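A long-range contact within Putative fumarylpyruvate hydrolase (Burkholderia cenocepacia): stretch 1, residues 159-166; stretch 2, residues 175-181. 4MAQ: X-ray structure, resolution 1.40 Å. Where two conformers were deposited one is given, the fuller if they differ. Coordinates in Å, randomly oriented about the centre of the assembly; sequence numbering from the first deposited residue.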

ATOM      1  N   HIS B 159       1.286 -27.686  -2.244  1.00 11.87           N
ATOM      2  CA  HIS B 159       0.640 -26.520  -2.835  1.00 11.12           C
ATOM      3  C   HIS B 159      -0.826 -26.858  -2.959  1.00 10.91           C
ATOM      4  O   HIS B 159      -1.212 -27.528  -3.897  1.00 13.45           O
ATOM      5  N   PRO B 160      -1.667 -26.390  -1.999  1.00 10.61           N
ATOM      6  CA  PRO B 160      -3.060 -26.843  -2.003  1.00 11.15           C
ATOM      7  C   PRO B 160      -3.779 -26.390  -3.269  1.00 12.69           C
ATOM      8  O   PRO B 160      -3.617 -25.230  -3.696  1.00 15.36           O
ATOM      9  N   ALA B 161      -4.587 -27.278  -3.839  1.00 11.97           N
ATOM     10  CA  ALA B 161      -5.344 -26.958  -5.068  1.00 13.54           C
ATOM     11  C   ALA B 161      -6.817 -27.329  -4.960  1.00 12.24           C
ATOM     12  O   ALA B 161      -7.600 -27.014  -5.839  1.00 16.32           O
ATOM     13  N   ALA B 162      -7.195 -27.970  -3.859  1.00 10.79           N
ATOM     14  CA  ALA B 162      -8.560 -28.428  -3.638  1.00 10.96           C
ATOM     15  C   ALA B 162      -8.778 -28.456  -2.131  1.00 11.17           C
ATOM     16  O   ALA B 162      -7.824 -28.551  -1.340  1.00 13.90           O
ATOM     17  N   GLY B 163     -10.038 -28.360  -1.736  1.00 11.30           N
ATOM     18  CA  GLY B 163     -10.400 -28.524  -0.340  1.00 11.77           C
ATOM     19  C   GLY B 163     -11.246 -27.374   0.198  1.00 10.18           C
ATOM     20  O   GLY B 163     -11.310 -26.280  -0.398  1.00 10.36           O
ATOM     21  N   ARG B 164     -11.880 -27.633   1.339  1.00 10.05           N
ATOM     22  CA  ARG B 164     -12.821 -26.701   1.940  0.50  9.92           C
ATOM     23  C   ARG B 164     -12.154 -25.407   2.416  1.00  9.11           C
ATOM     24  O   ARG B 164     -11.100 -25.432   3.078  1.00 10.23           O
ATOM     25  N   ILE B 165     -12.787 -24.279   2.071  1.00  8.60           N
ATOM     26  CA  ILE B 165     -12.419 -22.945   2.559  1.00  8.93           C
ATOM     27  C   ILE B 165     -13.715 -22.374   3.126  1.00  9.57           C
ATOM     28  O   ILE B 165     -14.762 -22.384   2.451  1.00  9.91           O
ATOM     29  N   TRP B 166     -13.688 -21.922   4.381  1.00  8.89           N
ATOM     30  CA  TRP B 166     -14.945 -21.632   5.065  1.00  9.11           C
ATOM     31  C   TRP B 166     -14.761 -20.533   6.103  1.00  9.13           C
ATOM     32  O   TRP B 166     -13.649 -20.274   6.597  1.00  9.51           O
ATOM     33  N   GLN B 175     -19.626 -18.553   4.831  1.00 10.91           N
ATOM     34  CA  GLN B 175     -18.975 -18.846   3.545  1.00 10.76           C
ATOM     35  C   GLN B 175     -18.491 -20.268   3.559  1.00 11.09           C
ATOM     36  O   GLN B 175     -17.959 -20.729   4.569  1.00 11.18           O
ATOM     37  N   GLN B 176     -18.660 -20.976   2.445  1.00 12.91           N
ATOM     38  CA  GLN B 176     -18.128 -22.322   2.323  1.00 13.62           C
ATOM     39  C   GLN B 176     -17.974 -22.610   0.844  1.00 14.85           C
ATOM     40  O   GLN B 176     -18.950 -22.630   0.090  1.00 22.64           O
ATOM     41  N   GLY B 177     -16.741 -22.816   0.427  1.00 11.68           N
ATOM     42  CA  GLY B 177     -16.470 -23.172  -0.931  1.00 11.96           C
ATOM     43  C   GLY B 177     -15.300 -24.124  -0.998  1.00 11.54           C
ATOM     44  O   GLY B 177     -14.931 -24.745   0.001  1.00 10.86           O
ATOM     45  N   ASP B 178     -14.728 -24.265  -2.191  1.00 11.87           N
ATOM     46  CA  ASP B 178     -13.609 -25.174  -2.376  1.00 10.65           C
ATOM     47  C   ASP B 178     -12.534 -24.451  -3.161  1.00 10.09           C
ATOM     48  O   ASP B 178     -12.841 -23.702  -4.090  1.00 11.63           O
ATOM     49  N   LEU B 179     -11.269 -24.652  -2.787  1.00  9.30           N
ATOM     50  CA  LEU B 179     -10.151 -24.039  -3.510  1.00 10.41           C
ATOM     51  C   LEU B 179     -10.183 -24.333  -5.005  1.00 11.54           C
ATOM     52  O   LEU B 179      -9.681 -23.539  -5.792  1.00 12.61           O
ATOM     53  N   ALA B 180     -10.768 -25.473  -5.381  1.00 12.40           N
ATOM     54  CA  ALA B 180     -10.825 -25.880  -6.779  1.00 14.42           C
ATOM     55  C   ALA B 180     -11.681 -24.949  -7.614  1.00 14.51           C
ATOM     56  O   ALA B 180     -11.625 -25.003  -8.847  1.00 18.21           O
ATOM     57  N   ASP B 181     -12.474 -24.100  -6.960  1.00 14.27           N
ATOM     58  CA  ASP B 181     -13.351 -23.213  -7.681  1.00 15.86           C
ATOM     59  C   ASP B 181     -12.728 -21.867  -8.040  1.00 12.58           C
ATOM     60  O   ASP B 181     -13.393 -21.010  -8.643  1.00 13.37           O
TER

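This contact is a short antiparallel strand pairing whose open end is closed by one aspartate and one leucine. I165 and G177 form the hydrogen-bonded pair, with I165 N to G177 O at 3.0 Å and G177 N to I165 O at 2.9 Å; one rung further, L179 N donates to G163 O at 2.9 Å.

Side chains then sort by face. R164, W166, Q176 and D178 share one face. R164 and Q176 both leave the backbone t, t; R164 then turns at chi3 (p), and R164 CD passes 4.2 Å from Q176 OE1. W166, with chi1 p, lays CB 4.4 Å from Q176 CG, but its indole leads away from the partner strand.

D178 is the polar key. Its t rotamer brings the carboxylate back over the loop before the first strand, where OD1 accepts from G163 N at 2.9 Å and also from A180 N at 2.9 Å. One oxygen thus ties the incoming loop to the 3-10 turn that follows its own strand. G163 suits this site: at its phi of 128° a CB would jam against the preceding carbonyl oxygen.

I165 and L179 supply the apolar side. I165, t, t and buried, sets CG2 3.8 Å from D178 N, while an ideal CB on G177 would lie 4.1 Å from that same CG2. L179, m, t, points toward the first stretch and has the largest area covered across the contact. Its two methyls reach different neighbours: CD1 lies 3.7 Å from P160 CB, and CD2 lies 4.3 Å from I165 CB.

Beyond the strands, A162 CB meets A180 CB loosely at 4.4 Å. A single water finishes the seam, donating to A161 O at 3.0 Å and to L179 O at 2.8 Å, so that it bridges two backbone carbonyls.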

ATOM      1  CB  HIS B 159       1.272 -26.184  -4.194  1.00 10.99           C
ATOM      2  CG  HIS B 159       2.710 -25.787  -4.106  1.00 10.78           C
ATOM      3  ND1 HIS B 159       3.128 -24.629  -3.481  1.00 11.11           N
ATOM      4  CD2 HIS B 159       3.838 -26.412  -4.538  1.00 12.42           C
ATOM      5  CE1 HIS B 159       4.448 -24.545  -3.545  1.00 12.43           C
ATOM      6  NE2 HIS B 159       4.904 -25.613  -4.177  1.00 14.45           N
ATOM      7  CB  PRO B 160      -3.655 -26.162  -0.759  1.00 12.51           C
ATOM      8  CG  PRO B 160      -2.778 -24.953  -0.543  1.00 12.26           C
ATOM      9  CD  PRO B 160      -1.408 -25.456  -0.887  1.00 11.44           C
ATOM     10  CB  ALA B 161      -4.702 -27.600  -6.289  1.00 16.58           C
ATOM     11  CB  ALA B 162      -8.801 -29.822  -4.269  1.00 13.77           C
ATOM     12  CB  ARG B 164     -13.542 -27.370   3.115  0.50 11.85           C
ATOM     13  CG  ARG B 164     -14.651 -26.527   3.744  0.50 14.01           C
ATOM     14  CD  ARG B 164     -15.274 -27.206   4.967  0.50 18.04           C
ATOM     15  NE  ARG B 164     -14.252 -27.715   5.879  0.50 21.04           N
ATOM     16  CZ  ARG B 164     -14.329 -27.667   7.205  0.50 20.83           C
ATOM     17  NH1 ARG B 164     -15.381 -27.107   7.797  0.50 24.06           N
ATOM     18  NH2 ARG B 164     -13.346 -28.163   7.945  0.50 15.99           N
ATOM     19  CB  ILE B 165     -11.797 -22.055   1.446  1.00  9.30           C
ATOM     20  CG1 ILE B 165     -11.648 -20.609   1.933  1.00  9.45           C
ATOM     21  CG2 ILE B 165     -12.574 -22.123   0.117  1.00 10.93           C
ATOM     22  CD1 ILE B 165     -10.702 -19.746   1.113  1.00 10.25           C
ATOM     23  CB  TRP B 166     -15.497 -22.926   5.718  1.00  9.88           C
ATOM     24  CG  TRP B 166     -14.586 -23.431   6.811  1.00  9.64           C
ATOM     25  CD1 TRP B 166     -13.458 -24.210   6.664  1.00 10.02           C
ATOM     26  CD2 TRP B 166     -14.706 -23.151   8.210  1.00  9.90           C
ATOM     27  NE1 TRP B 166     -12.870 -24.420   7.900  1.00 10.74           N
ATOM     28  CE2 TRP B 166     -13.622 -23.790   8.860  1.00 10.16           C
ATOM     29  CE3 TRP B 166     -15.637 -22.430   8.984  1.00 11.09           C
ATOM     30  CZ2 TRP B 166     -13.429 -23.722  10.250  1.00 10.13           C
ATOM     31  CZ3 TRP B 166     -15.436 -22.356  10.378  1.00 11.81           C
ATOM     32  CH2 TRP B 166     -14.339 -22.998  10.991  1.00 11.66           C
ATOM     33  CB  GLN B 175     -17.765 -17.921   3.298  1.00 10.95           C
ATOM     34  CG  GLN B 175     -18.106 -16.433   3.315  1.00 10.82           C
ATOM     35  CD  GLN B 175     -16.944 -15.596   2.822  1.00  9.75           C
ATOM     36  OE1 GLN B 175     -16.193 -15.024   3.623  1.00 10.39           O
ATOM     37  NE2 GLN B 175     -16.760 -15.556   1.514  1.00 11.48           N
ATOM     38  CB  GLN B 176     -19.054 -23.352   2.983  1.00 15.29           C
ATOM     39  CG  GLN B 176     -18.526 -24.771   3.064  1.00 20.75           C
ATOM     40  CD  GLN B 176     -19.444 -25.621   3.903  1.00 27.82           C
ATOM     41  OE1 GLN B 176     -19.240 -25.757   5.108  1.00 32.36           O
ATOM     42  NE2 GLN B 176     -20.488 -26.165   3.281  1.00 35.98           N
ATOM     43  CB  ASP B 178     -14.042 -26.453  -3.096  1.00 12.06           C
ATOM     44  CG  ASP B 178     -13.007 -27.551  -2.986  1.00 13.81           C
ATOM     45  OD1 ASP B 178     -12.000 -27.492  -3.726  1.00 13.16           O
ATOM     46  OD2 ASP B 178     -13.179 -28.464  -2.153  1.00 15.54           O
ATOM     47  CB  LEU B 179      -8.806 -24.499  -2.947  1.00 10.67           C
ATOM     48  CG  LEU B 179      -8.473 -24.211  -1.487  1.00 10.45           C
ATOM     49  CD1 LEU B 179      -7.104 -24.794  -1.216  1.00 10.45           C
ATOM     50  CD2 LEU B 179      -8.537 -22.700  -1.206  1.00 10.59           C
ATOM     51  CB  ALA B 180     -11.349 -27.298  -6.899  1.00 16.95           C
ATOM     52  CB  ASP B 181     -14.671 -23.091  -6.951  1.00 21.40           C
ATOM     53  CG  ASP B 181     -15.464 -24.386  -7.024  1.00 27.35           C
ATOM     54  OD1 ASP B 181     -15.533 -25.020  -8.104  1.00 35.04           O
ATOM     55  OD2 ASP B 181     -15.995 -24.794  -6.006  1.00 29.12           O
TER
HETATM   56  O   HOH W   1      -7.146 -24.183  -6.716  1.00 25.06           O